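Local coordinates for protein ATP-dependent 6-phosphofructokinase isozyme 2 (Escherichia coli, PDB 3UMO) that catalyses the ATP-dependent phosphorylation of fructose 6-phosphate to fructose 1,6-bisphosphate, the first committing step of glycolysis, as a magnesium-dependent homodimeric kinase of the PfkB family, at residues A[5-10]-A[134-139]; A[56-61]-A[119-124]; A[163-168]-A[179-184]; A[44-49]-A[76-81]; A[111-116]-A[142-147]. All blocks are in the same frame, centred on the assembly; numbering follows the deposited sequence.

Contacts 1, 2 and 3 are buried and belong to the parallel sheet of the ribokinase-like core, whereas contact 4 is partly buried and contact 5 lies at the surface. Contacts 1 and 3 pair neighbouring strands through backbone hydrogen bonds, and they are joined to each other by the bonds between strands 133-137 and 162-166. Contact 2 lays helix 115-125 on strand 55-61 by apolar packing alone. That same helix begins in contact 5, where one backbone hydrogen bond and a leucine-valine pair hold two loops together. Contact 4 is the one whose two segments are joined by a salt bridge, with a valine packed on helix 40-50.

Contact 1: residues A[5-10]-A[134-139]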
# COMPACT_ATOMS: atom_id res chain seq x y z
N TYR A 5 16.02 -10.92 -36.47
CA TYR A 5 14.66 -10.39 -36.49
C TYR A 5 13.98 -10.71 -35.18
O TYR A 5 14.33 -11.69 -34.51
CB TYR A 5 13.87 -11.03 -37.64
CG TYR A 5 14.42 -10.72 -39.01
CD1 TYR A 5 15.46 -11.46 -39.55
CD2 TYR A 5 13.88 -9.69 -39.78
CE1 TYR A 5 15.96 -11.18 -40.81
CE2 TYR A 5 14.38 -9.40 -41.04
CZ TYR A 5 15.41 -10.15 -41.55
OH TYR A 5 15.90 -9.87 -42.80
N THR A 6 13.01 -9.90 -34.79
CA THR A 6 12.18 -10.24 -33.64
C THR A 6 10.71 -10.21 -34.00
O THR A 6 10.30 -9.54 -34.96
CB THR A 6 12.43 -9.33 -32.41
OG1 THR A 6 11.81 -8.05 -32.63
CG2 THR A 6 13.92 -9.16 -32.12
N LEU A 7 9.92 -10.95 -33.24
CA LEU A 7 8.48 -11.03 -33.49
C LEU A 7 7.72 -10.75 -32.21
O LEU A 7 7.93 -11.42 -31.19
CB LEU A 7 8.10 -12.40 -34.05
CG LEU A 7 6.60 -12.60 -34.27
CD1 LEU A 7 6.09 -11.62 -35.32
CD2 LEU A 7 6.30 -14.04 -34.68
N THR A 8 6.84 -9.75 -32.25
CA THR A 8 6.04 -9.37 -31.09
C THR A 8 4.58 -9.41 -31.46
O THR A 8 4.07 -8.48 -32.10
CB THR A 8 6.38 -7.94 -30.62
OG1 THR A 8 7.79 -7.84 -30.42
CG2 THR A 8 5.67 -7.61 -29.31
N LEU A 9 3.89 -10.49 -31.10
CA LEU A 9 2.49 -10.62 -31.47
C LEU A 9 1.60 -9.71 -30.63
O LEU A 9 0.50 -9.35 -31.05
CB LEU A 9 2.03 -12.08 -31.35
CG LEU A 9 2.72 -13.06 -32.29
CD1 LEU A 9 2.29 -14.48 -31.96
CD2 LEU A 9 2.42 -12.72 -33.75
N ALA A 10 2.10 -9.31 -29.46
CA ALA A 10 1.37 -8.39 -28.60
C ALA A 10 2.21 -7.18 -28.23
O ALA A 10 2.69 -7.07 -27.10
CB ALA A 10 0.90 -9.10 -27.33
N LEU A 134 15.44 -15.53 -35.58
CA LEU A 134 14.16 -14.92 -35.23
C LEU A 134 13.89 -15.09 -33.74
O LEU A 134 13.82 -16.21 -33.23
CB LEU A 134 13.02 -15.55 -36.02
CG LEU A 134 11.64 -15.03 -35.60
CD1 LEU A 134 11.53 -13.56 -35.95
CD2 LEU A 134 10.53 -15.84 -36.27
N VAL A 135 13.72 -13.97 -33.05
CA VAL A 135 13.37 -14.01 -31.63
C VAL A 135 11.88 -13.77 -31.44
O VAL A 135 11.39 -12.66 -31.69
CB VAL A 135 14.15 -12.96 -30.82
CG1 VAL A 135 13.83 -13.09 -29.33
CG2 VAL A 135 15.65 -13.10 -31.06
N ILE A 136 11.16 -14.79 -31.01
CA ILE A 136 9.74 -14.67 -30.71
C ILE A 136 9.60 -14.42 -29.21
O ILE A 136 9.85 -15.31 -28.40
CB ILE A 136 8.98 -15.95 -31.11
CG1 ILE A 136 9.27 -16.31 -32.57
CG2 ILE A 136 7.48 -15.75 -30.91
CD1 ILE A 136 9.96 -17.64 -32.73
N SER A 137 9.22 -13.20 -28.84
CA SER A 137 9.20 -12.81 -27.44
C SER A 137 7.95 -12.02 -27.05
O SER A 137 7.55 -11.09 -27.75
CB SER A 137 10.45 -11.99 -27.09
OG SER A 137 10.35 -11.46 -25.78
N GLY A 138 7.34 -12.41 -25.94
CA GLY A 138 6.21 -11.67 -25.41
C GLY A 138 4.98 -12.54 -25.28
O GLY A 138 5.01 -13.73 -25.61
N SER A 139 3.90 -11.94 -24.80
CA SER A 139 2.65 -12.66 -24.58
C SER A 139 1.92 -12.97 -25.89
O SER A 139 2.26 -12.45 -26.95
CB SER A 139 1.73 -11.83 -23.68
OG SER A 139 1.40 -10.58 -24.28
O HOH W 1 4.16 -10.66 -27.89
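Val135 O takes the amide of Leu7 at 2.7 Å and also lies 3.2 Å from Thr6 CA in a CA-H...O contact, so two successive residues of strand 4-7 close on one carbonyl. The neighbouring bond runs the other way, from Val135 N to Tyr5 O at 2.8 Å. Further on, Ser137 N reaches Leu7 O at 3.2 Å. This alternation is the ladder of two parallel strands, here 23° apart in direction. Beyond it the chains separate, and a water accepts from Ala10 N at 2.9 Å.

On one face of the sheet Leu134 reaches across: CG is anti to the backbone N (chi1 175°), and CD1 lies 3.8 Å from Tyr5 CB and 4.1 Å from Leu7 CB. On the other face Thr6 and Val135 stand side by side, pointing the same way, with CG2 of the threonine against CB of the valine. Thr6 OG1 is turned to the carbonyl of Gly41, a substrate-site residue. The backbone bonds thus fix the register at the middle of the sheet, while past the strand ends a water lies between the backbones of Ala10 and Ser139, the latter assigned to the substrate site.

Contact 2: residues A[56-61]-A[119-124]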
# COMPACT_ATOMS: atom_id res chain seq x y z
N THR A 56 15.56 -6.35 -36.76
CA THR A 56 14.32 -5.85 -37.32
C THR A 56 13.13 -6.37 -36.53
O THR A 56 12.94 -7.58 -36.40
CB THR A 56 14.17 -6.24 -38.80
OG1 THR A 56 15.25 -5.67 -39.54
CG2 THR A 56 12.85 -5.71 -39.35
N ALA A 57 12.32 -5.45 -36.01
CA ALA A 57 11.15 -5.82 -35.21
C ALA A 57 9.91 -6.02 -36.09
O ALA A 57 9.45 -5.08 -36.74
CB ALA A 57 10.87 -4.77 -34.15
N ILE A 58 9.37 -7.23 -36.09
CA ILE A 58 8.14 -7.53 -36.82
C ILE A 58 6.99 -7.52 -35.82
O ILE A 58 7.09 -8.16 -34.77
CB ILE A 58 8.21 -8.92 -37.49
CG1 ILE A 58 9.46 -9.04 -38.37
CG2 ILE A 58 6.94 -9.20 -38.30
CD1 ILE A 58 9.72 -10.45 -38.89
N PHE A 59 5.92 -6.79 -36.14
CA PHE A 59 4.77 -6.69 -35.24
C PHE A 59 3.55 -6.09 -35.92
O PHE A 59 3.68 -5.35 -36.90
CB PHE A 59 5.12 -5.89 -33.97
CG PHE A 59 5.57 -4.48 -34.24
CD1 PHE A 59 4.66 -3.43 -34.26
CD2 PHE A 59 6.92 -4.19 -34.47
CE1 PHE A 59 5.07 -2.12 -34.51
CE2 PHE A 59 7.34 -2.89 -34.72
CZ PHE A 59 6.41 -1.85 -34.74
N PRO A 60 2.35 -6.41 -35.40
CA PRO A 60 1.13 -5.75 -35.87
C PRO A 60 1.00 -4.38 -35.23
O PRO A 60 1.30 -4.21 -34.05
CB PRO A 60 0.02 -6.67 -35.36
CG PRO A 60 0.59 -7.27 -34.11
CD PRO A 60 2.07 -7.43 -34.37
N ALA A 61 0.55 -3.40 -36.02
CA ALA A 61 0.31 -2.07 -35.50
C ALA A 61 -1.04 -1.58 -36.00
O ALA A 61 -1.40 -1.78 -37.16
CB ALA A 61 1.41 -1.12 -35.94
N ARG A 119 -1.73 -14.49 -40.51
CA ARG A 119 -1.14 -15.03 -41.73
C ARG A 119 -0.24 -14.00 -42.41
O ARG A 119 0.77 -14.36 -43.02
CB ARG A 119 -2.23 -15.52 -42.70
CG ARG A 119 -2.79 -16.89 -42.34
CD ARG A 119 -3.80 -17.37 -43.39
NE ARG A 119 -5.03 -16.58 -43.34
CZ ARG A 119 -6.14 -16.98 -42.73
NH1 ARG A 119 -6.19 -18.18 -42.15
NH2 ARG A 119 -7.21 -16.20 -42.73
N GLN A 120 -0.60 -12.72 -42.30
CA GLN A 120 0.25 -11.66 -42.83
C GLN A 120 1.57 -11.58 -42.08
O GLN A 120 2.63 -11.33 -42.67
CB GLN A 120 -0.45 -10.31 -42.74
CG GLN A 120 -1.55 -10.12 -43.77
CD GLN A 120 -2.19 -8.76 -43.68
OE1 GLN A 120 -1.52 -7.74 -43.82
NE2 GLN A 120 -3.50 -8.73 -43.41
N LEU A 121 1.51 -11.79 -40.77
CA LEU A 121 2.71 -11.79 -39.94
C LEU A 121 3.56 -13.00 -40.28
O LEU A 121 4.79 -12.91 -40.38
CB LEU A 121 2.33 -11.79 -38.46
CG LEU A 121 1.83 -10.44 -37.93
CD1 LEU A 121 1.04 -10.62 -36.64
CD2 LEU A 121 3.00 -9.50 -37.70
N GLU A 122 2.90 -14.14 -40.47
CA GLU A 122 3.57 -15.37 -40.88
C GLU A 122 4.29 -15.17 -42.21
O GLU A 122 5.42 -15.64 -42.40
CB GLU A 122 2.53 -16.49 -41.00
CG GLU A 122 3.05 -17.89 -40.77
CD GLU A 122 1.92 -18.86 -40.42
OE1 GLU A 122 0.76 -18.41 -40.30
OE2 GLU A 122 2.20 -20.07 -40.28
N GLU A 123 3.65 -14.46 -43.14
CA GLU A 123 4.25 -14.16 -44.44
C GLU A 123 5.54 -13.35 -44.28
O GLU A 123 6.53 -13.62 -44.97
CB GLU A 123 3.26 -13.42 -45.34
CG GLU A 123 3.75 -13.17 -46.75
CD GLU A 123 2.68 -12.56 -47.64
OE1 GLU A 123 1.77 -11.89 -47.12
OE2 GLU A 123 2.76 -12.76 -48.87
N GLN A 124 5.53 -12.39 -43.37
CA GLN A 124 6.72 -11.58 -43.09
C GLN A 124 7.86 -12.46 -42.57
O GLN A 124 9.01 -12.32 -43.01
CB GLN A 124 6.41 -10.48 -42.07
CG GLN A 124 5.66 -9.29 -42.65
CD GLN A 124 6.36 -8.66 -43.84
OE1 GLN A 124 5.77 -8.49 -44.90
NE2 GLN A 124 7.63 -8.31 -43.66
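Leu121 and Ile58 carry the apolar packing between helix 115-125 and strand 55-61, and no hydrogen bond crosses between the two segments. The two side chains slide past each other in opposite directions, with Leu121 CD2 lying 4.0 Å from Ile58 CG2. That methyl of the isoleucine is anti to its backbone N, and it also meets Gln124 CB at 4.0 Å. One branch of Ile58 therefore touches two residues three positions apart on the helix. Here the glutamine takes part through its aliphatic base, CB. The proline ring of Pro60 and the leucine cross at about a right angle, and Pro60 CD is 4.0 Å from each of the two Leu121 methyls.

The segments run nearly antiparallel, at 167° between their directions, with their axes 9.1 Å apart at the closest. This is a helix laid over the face of a parallel sheet, as in the alpha/beta core of the ribokinase-like fold.

A second set of contacts is between side chain and backbone. CD2 of Leu121 rests against the peptide link after Phe59, 3.9 Å from both Phe59 C and Pro60 N. Phe59 itself is directed away from the helix, toward the other face of the sheet, where its ring packs on Leu69, Val70 and Leu73 of helix 63-75. Leu121 also touches Leu9 and Val83.

Contact 3: residues A[163-168]-A[179-184]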
# COMPACT_ATOMS: atom_id res chain seq x y z
N CYS A 163 15.24 -20.19 -34.40
CA CYS A 163 14.25 -19.57 -33.52
C CYS A 163 14.65 -19.53 -32.05
O CYS A 163 15.11 -20.52 -31.48
CB CYS A 163 12.90 -20.27 -33.68
SG CYS A 163 12.18 -20.08 -35.33
N ILE A 164 14.48 -18.35 -31.45
CA ILE A 164 14.70 -18.14 -30.03
C ILE A 164 13.36 -17.75 -29.43
O ILE A 164 12.63 -16.94 -30.00
CB ILE A 164 15.74 -17.03 -29.80
CG1 ILE A 164 17.10 -17.47 -30.35
CG2 ILE A 164 15.83 -16.65 -28.33
CD1 ILE A 164 18.17 -16.38 -30.29
N VAL A 165 13.00 -18.36 -28.30
CA VAL A 165 11.68 -18.14 -27.72
C VAL A 165 11.76 -17.62 -26.29
O VAL A 165 12.50 -18.16 -25.47
CB VAL A 165 10.84 -19.44 -27.74
CG1 VAL A 165 9.48 -19.22 -27.08
CG2 VAL A 165 10.67 -19.96 -29.17
N ASP A 166 11.01 -16.56 -26.00
CA ASP A 166 10.85 -16.07 -24.64
C ASP A 166 9.38 -15.74 -24.43
O ASP A 166 8.88 -14.74 -24.95
CB ASP A 166 11.73 -14.83 -24.40
CG ASP A 166 11.65 -14.32 -22.97
OD1 ASP A 166 12.34 -13.32 -22.68
OD2 ASP A 166 10.90 -14.90 -22.15
N SER A 167 8.67 -16.59 -23.70
CA SER A 167 7.25 -16.37 -23.49
C SER A 167 6.83 -17.02 -22.19
O SER A 167 7.66 -17.33 -21.34
CB SER A 167 6.44 -16.94 -24.67
OG SER A 167 5.10 -16.49 -24.63
N SER A 168 5.53 -17.22 -22.01
CA SER A 168 5.05 -17.84 -20.79
C SER A 168 3.74 -18.59 -21.01
O SER A 168 3.15 -18.52 -22.10
CB SER A 168 4.85 -16.80 -19.68
OG SER A 168 3.83 -15.88 -20.03
N GLY A 179 9.80 -28.60 -31.09
CA GLY A 179 11.16 -29.00 -30.77
C GLY A 179 12.21 -28.33 -31.64
O GLY A 179 11.88 -27.60 -32.58
N ASN A 180 13.47 -28.60 -31.32
CA ASN A 180 14.62 -28.06 -32.04
C ASN A 180 14.72 -26.54 -31.98
O ASN A 180 15.31 -25.91 -32.86
CB ASN A 180 14.63 -28.54 -33.50
CG ASN A 180 14.76 -30.04 -33.61
OD1 ASN A 180 15.59 -30.65 -32.93
ND2 ASN A 180 13.94 -30.65 -34.46
N ILE A 181 14.14 -25.95 -30.93
CA ILE A 181 14.27 -24.52 -30.69
C ILE A 181 15.73 -24.23 -30.37
O ILE A 181 16.35 -24.96 -29.59
CB ILE A 181 13.40 -24.08 -29.49
CG1 ILE A 181 11.93 -24.43 -29.73
CG2 ILE A 181 13.58 -22.60 -29.19
CD1 ILE A 181 11.33 -23.82 -30.97
N GLU A 182 16.30 -23.19 -30.96
CA GLU A 182 17.71 -22.87 -30.75
C GLU A 182 18.00 -22.48 -29.31
O GLU A 182 19.02 -22.88 -28.73
CB GLU A 182 18.16 -21.74 -31.69
CG GLU A 182 18.21 -22.14 -33.16
CD GLU A 182 19.46 -22.92 -33.52
OE1 GLU A 182 19.38 -23.82 -34.38
OE2 GLU A 182 20.53 -22.62 -32.95
N LEU A 183 17.11 -21.69 -28.73
CA LEU A 183 17.30 -21.16 -27.39
C LEU A 183 15.98 -20.76 -26.79
O LEU A 183 15.17 -20.10 -27.44
CB LEU A 183 18.22 -19.93 -27.43
CG LEU A 183 18.38 -19.11 -26.15
CD1 LEU A 183 19.10 -19.90 -25.08
CD2 LEU A 183 19.12 -17.81 -26.45
N VAL A 184 15.75 -21.14 -25.54
CA VAL A 184 14.59 -20.65 -24.80
C VAL A 184 15.07 -20.05 -23.48
O VAL A 184 16.00 -20.58 -22.85
CB VAL A 184 13.55 -21.78 -24.57
CG1 VAL A 184 14.14 -22.91 -23.74
CG2 VAL A 184 12.27 -21.23 -23.94
O HOH W 2 15.32 -23.03 -34.24
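Ile164 and Leu183 cross at a slant on one face of the sheet. Ile164 CG2, anti to its backbone N, lies 4.0 Å from Leu183 CD2, while Ile164 CG1 approaches Leu183 CB. Val165 points to the opposite face, where its CG2 meets CG2 of Ile181 at 3.9 Å, the two side chains at about a right angle. Val184 is on this second face too, its CG2 3.4 Å from Val165 O.

Between the two faces the backbones run parallel. Val165 N donates to Leu183 O at 2.9 Å, with an N-H...O angle of 164°, whereas the bond from Glu182 N to Cys163 O is more bent, at 133°. Glu182 CB lies 3.3 Å from Cys163 O, and its carboxylate is then carried off to salt bridges with Lys219 and Arg220. A water accepts from Cys163 N and donates to Asn180 O, linking the segments ahead of the first bridged pair, Ile164 with Leu183.

Strand 162-166, helix 169-175 and strand 183-184 form a beta-alpha-beta unit, and Val165 and Val184 both pack on Leu172 of the connecting helix. Ile181 rests on helix 146-158, and strand 133-137 continues the sheet on the far side of strand 162-166.

Contact 4: residues A[44-49]-A[76-81]; sequences VARAIA and ENVPVA
The side chain of Arg46 reaches out from helix 40-50 to grip Glu76, which lies just after helix 63-75. From CB the chain first passes Val78: Arg46 CG, anti to the carbonyl carbon, lies 4.2 Å from Val78 CG2, the two side chains crossing at about a right angle. CD comes next and approaches Glu76 OE1 at 3.5 Å. A bend at chi3 (73°) sets the course of NE, which donates to OE1 of Glu76 at 2.6 Å, a short and nearly straight bond in the plane of the guanidinium that uses the syn lone pair of the oxygen. At the tip NH2 meets Glu76 OE2 at 3.0 Å, less straight and tilted from the guanidinium plane. This is a side-on, two-nitrogen salt bridge, its planes 22° apart and so nearly coplanar. NH1 is held separately by the side chain of Asn43, a substrate-site residue.

An alanine in place of Arg46 would probably leave the Glu76 carboxylate without this charged mate and Asn43 OD1 without its NH1 donor.

Val78 packs against the helix, its CG1 3.9 Å from Ala45 CB and its CG2 4.4 Å from Ala49 CB. Asn77, with positive phi in a Schellman motif, turns the chain between Glu76 and Val78. From there the chain passes Pro79 into strand 80-84, an outermost strand of the parallel sheet within this chain; backbone hydrogen bonds tie Pro79 and Ala81 to Ala57 of strand 55-61, while helix 40-50 packs Val44 and Ile48 on helix 254-267.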
# COMPACT_ATOMS: atom_id res chain seq x y z
N VAL A 44 13.61 -6.52 -27.17
CA VAL A 44 14.80 -7.27 -27.55
C VAL A 44 15.54 -6.52 -28.66
O VAL A 44 16.76 -6.37 -28.62
CB VAL A 44 14.45 -8.71 -27.99
CG1 VAL A 44 15.66 -9.40 -28.62
CG2 VAL A 44 13.97 -9.51 -26.80
N ALA A 45 14.78 -6.03 -29.64
CA ALA A 45 15.37 -5.28 -30.75
C ALA A 45 16.02 -3.97 -30.28
O ALA A 45 17.09 -3.58 -30.76
CB ALA A 45 14.33 -5.00 -31.83
N ARG A 46 15.37 -3.30 -29.33
CA ARG A 46 15.92 -2.07 -28.78
C ARG A 46 17.21 -2.33 -27.99
O ARG A 46 18.19 -1.59 -28.11
CB ARG A 46 14.89 -1.35 -27.91
CG ARG A 46 13.65 -0.91 -28.68
CD ARG A 46 12.58 -0.35 -27.75
NE ARG A 46 12.94 0.97 -27.22
CZ ARG A 46 12.78 1.33 -25.96
NH1 ARG A 46 12.27 0.48 -25.08
NH2 ARG A 46 13.13 2.55 -25.57
N ALA A 47 17.21 -3.41 -27.21
CA ALA A 47 18.40 -3.78 -26.44
C ALA A 47 19.56 -4.10 -27.38
O ALA A 47 20.71 -3.74 -27.12
CB ALA A 47 18.11 -4.98 -25.53
N ILE A 48 19.24 -4.78 -28.48
CA ILE A 48 20.26 -5.13 -29.44
C ILE A 48 20.89 -3.87 -30.04
O ILE A 48 22.11 -3.79 -30.20
CB ILE A 48 19.70 -6.07 -30.53
CG1 ILE A 48 19.60 -7.49 -29.96
CG2 ILE A 48 20.58 -6.04 -31.78
CD1 ILE A 48 18.82 -8.48 -30.85
N ALA A 49 20.06 -2.88 -30.34
CA ALA A 49 20.56 -1.59 -30.81
C ALA A 49 21.50 -0.95 -29.79
O ALA A 49 22.58 -0.46 -30.16
CB ALA A 49 19.40 -0.66 -31.14
N GLU A 76 14.40 5.82 -32.81
CA GLU A 76 15.43 5.06 -32.12
C GLU A 76 16.29 4.26 -33.10
O GLU A 76 17.18 3.51 -32.69
CB GLU A 76 14.81 4.12 -31.08
CG GLU A 76 14.11 4.87 -29.95
CD GLU A 76 13.59 3.95 -28.87
OE1 GLU A 76 13.66 2.71 -29.05
OE2 GLU A 76 13.11 4.47 -27.84
N ASN A 77 16.01 4.45 -34.38
CA ASN A 77 16.74 3.76 -35.46
C ASN A 77 16.66 2.24 -35.38
O ASN A 77 17.61 1.54 -35.75
CB ASN A 77 18.19 4.24 -35.53
CG ASN A 77 18.31 5.68 -36.00
OD1 ASN A 77 17.65 6.09 -36.96
ND2 ASN A 77 19.14 6.46 -35.32
N VAL A 78 15.53 1.74 -34.90
CA VAL A 78 15.25 0.31 -34.91
C VAL A 78 14.43 -0.01 -36.15
O VAL A 78 13.31 0.49 -36.30
CB VAL A 78 14.46 -0.11 -33.65
CG1 VAL A 78 14.10 -1.59 -33.71
CG2 VAL A 78 15.26 0.22 -32.39
N PRO A 79 14.98 -0.83 -37.06
CA PRO A 79 14.23 -1.18 -38.27
C PRO A 79 13.00 -2.01 -37.92
O PRO A 79 13.05 -2.82 -37.00
CB PRO A 79 15.23 -2.02 -39.08
CG PRO A 79 16.21 -2.51 -38.08
CD PRO A 79 16.31 -1.45 -37.03
N VAL A 80 11.90 -1.79 -38.64
CA VAL A 80 10.69 -2.55 -38.39
C VAL A 80 10.09 -3.13 -39.66
O VAL A 80 10.45 -2.75 -40.77
CB VAL A 80 9.60 -1.71 -37.70
CG1 VAL A 80 10.15 -1.02 -36.45
CG2 VAL A 80 9.01 -0.70 -38.67
N ALA A 81 9.17 -4.07 -39.47
CA ALA A 81 8.38 -4.60 -40.56
C ALA A 81 7.02 -4.86 -39.95
O ALA A 81 6.87 -5.71 -39.08
CB ALA A 81 8.98 -5.90 -41.09

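Contact 5: residues A[111-116]-A[142-147]; sequences AALNED and PGVKLE
Leu113 N donates to Pro142 O at 3.0 Å, with an N-H...O angle of 161°, and brings two loops together just ahead of the helices they lead into. CA-H...O contacts flank this bond: Ala112 CA lies 3.4 Å from the same Pro142 O, and Gly143 CA lies 3.4 Å from Leu113 O. Gly143 has a positive phi (99°), and a side chain there would run into Leu113 O, so the close approach of the loops depends on a residue without CB.

Among the side chains, Leu113 and Val144 lie side by side and point the same way. Val144 CG2, anti to its carbonyl carbon, touches Leu113 CB at 3.8 Å and Leu113 CD1 at 4.0 Å. The leucine is buried, in contrast to the exposed proline and glycine opposite. Ala112 meets Pro142 more loosely, CB to CB at 4.4 Å, and the Pro142 ring places CD 3.9 Å from Ala111 O.

Asn114 is the N-cap of helix 115-125, its OD1 accepting from the amide of Glu117. Leu113 continues inward to Leu121 of that helix and to Pro60 near the end of strand 55-61, while Val144 packs on Phe118. On the other side the chain runs into helix 146-158, where Leu146 touches helix 169-175. Through the Leu113-Pro142 bond the paired loops join the starts of helices 115-125 and 146-158 next to the parallel sheet.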
# COMPACT_ATOMS: atom_id res chain seq x y z
N ALA A 111 -3.52 -5.86 -28.35
CA ALA A 111 -4.67 -5.81 -29.26
C ALA A 111 -4.98 -7.19 -29.83
O ALA A 111 -4.11 -8.06 -29.91
CB ALA A 111 -4.41 -4.83 -30.39
N ALA A 112 -6.23 -7.38 -30.23
CA ALA A 112 -6.64 -8.63 -30.85
C ALA A 112 -6.01 -8.77 -32.24
O ALA A 112 -5.70 -7.77 -32.89
CB ALA A 112 -8.15 -8.70 -30.94
N LEU A 113 -5.83 -10.01 -32.67
CA LEU A 113 -5.33 -10.31 -34.00
C LEU A 113 -6.32 -11.24 -34.67
O LEU A 113 -6.68 -12.26 -34.09
CB LEU A 113 -3.97 -11.00 -33.93
CG LEU A 113 -2.68 -10.18 -33.92
CD1 LEU A 113 -1.48 -11.11 -33.85
CD2 LEU A 113 -2.60 -9.30 -35.15
N ASN A 114 -6.77 -10.91 -35.87
CA ASN A 114 -7.63 -11.85 -36.59
C ASN A 114 -6.77 -12.84 -37.36
O ASN A 114 -5.54 -12.73 -37.38
CB ASN A 114 -8.67 -11.16 -37.48
CG ASN A 114 -8.06 -10.31 -38.58
OD1 ASN A 114 -7.03 -10.65 -39.16
ND2 ASN A 114 -8.71 -9.19 -38.88
N GLU A 115 -7.40 -13.82 -37.99
CA GLU A 115 -6.66 -14.87 -38.68
C GLU A 115 -5.90 -14.34 -39.89
O GLU A 115 -4.77 -14.75 -40.15
CB GLU A 115 -7.58 -16.02 -39.07
CG GLU A 115 -8.10 -16.81 -37.88
CD GLU A 115 -9.14 -17.84 -38.26
OE1 GLU A 115 -9.90 -17.60 -39.22
OE2 GLU A 115 -9.20 -18.90 -37.60
N ASP A 116 -6.50 -13.41 -40.63
CA ASP A 116 -5.85 -12.81 -41.79
C ASP A 116 -4.57 -12.09 -41.38
O ASP A 116 -3.52 -12.26 -42.00
CB ASP A 116 -6.78 -11.83 -42.49
CG ASP A 116 -6.08 -11.07 -43.62
OD1 ASP A 116 -5.31 -11.70 -44.37
OD2 ASP A 116 -6.31 -9.85 -43.75
N PRO A 142 -5.10 -11.90 -27.83
CA PRO A 142 -6.38 -12.56 -28.12
C PRO A 142 -6.55 -12.78 -29.61
O PRO A 142 -6.04 -11.98 -30.41
CB PRO A 142 -7.42 -11.53 -27.65
CG PRO A 142 -6.70 -10.64 -26.70
CD PRO A 142 -5.28 -10.60 -27.16
N GLY A 143 -7.22 -13.86 -30.00
CA GLY A 143 -7.51 -14.11 -31.40
C GLY A 143 -6.58 -15.09 -32.07
O GLY A 143 -6.79 -15.48 -33.22
N VAL A 144 -5.53 -15.51 -31.36
CA VAL A 144 -4.56 -16.43 -31.93
C VAL A 144 -4.56 -17.77 -31.20
O VAL A 144 -4.17 -17.86 -30.03
CB VAL A 144 -3.13 -15.85 -31.88
CG1 VAL A 144 -2.16 -16.78 -32.61
CG2 VAL A 144 -3.10 -14.46 -32.50
N LYS A 145 -5.00 -18.82 -31.89
CA LYS A 145 -4.98 -20.16 -31.31
C LYS A 145 -3.55 -20.63 -31.12
O LYS A 145 -2.68 -20.34 -31.94
CB LYS A 145 -5.74 -21.14 -32.21
CG LYS A 145 -7.24 -20.97 -32.19
CD LYS A 145 -7.92 -21.96 -33.12
CE LYS A 145 -9.40 -22.06 -32.81
NZ LYS A 145 -9.99 -20.71 -32.64
N LEU A 146 -3.31 -21.36 -30.03
CA LEU A 146 -1.97 -21.85 -29.71
C LEU A 146 -1.37 -22.65 -30.86
O LEU A 146 -0.17 -22.56 -31.12
CB LEU A 146 -2.00 -22.70 -28.44
CG LEU A 146 -2.40 -22.00 -27.14
CD1 LEU A 146 -2.74 -23.04 -26.08
CD2 LEU A 146 -1.29 -21.08 -26.66
N GLU A 147 -2.22 -23.41 -31.55
CA GLU A 147 -1.78 -24.21 -32.69
C GLU A 147 -1.17 -23.36 -33.81
O GLU A 147 -0.27 -23.82 -34.52
CB GLU A 147 -2.93 -25.07 -33.23
CG GLU A 147 -4.20 -24.30 -33.56
CD GLU A 147 -5.25 -25.17 -34.24
OE1 GLU A 147 -4.88 -26.16 -34.90
OE2 GLU A 147 -6.46 -24.86 -34.11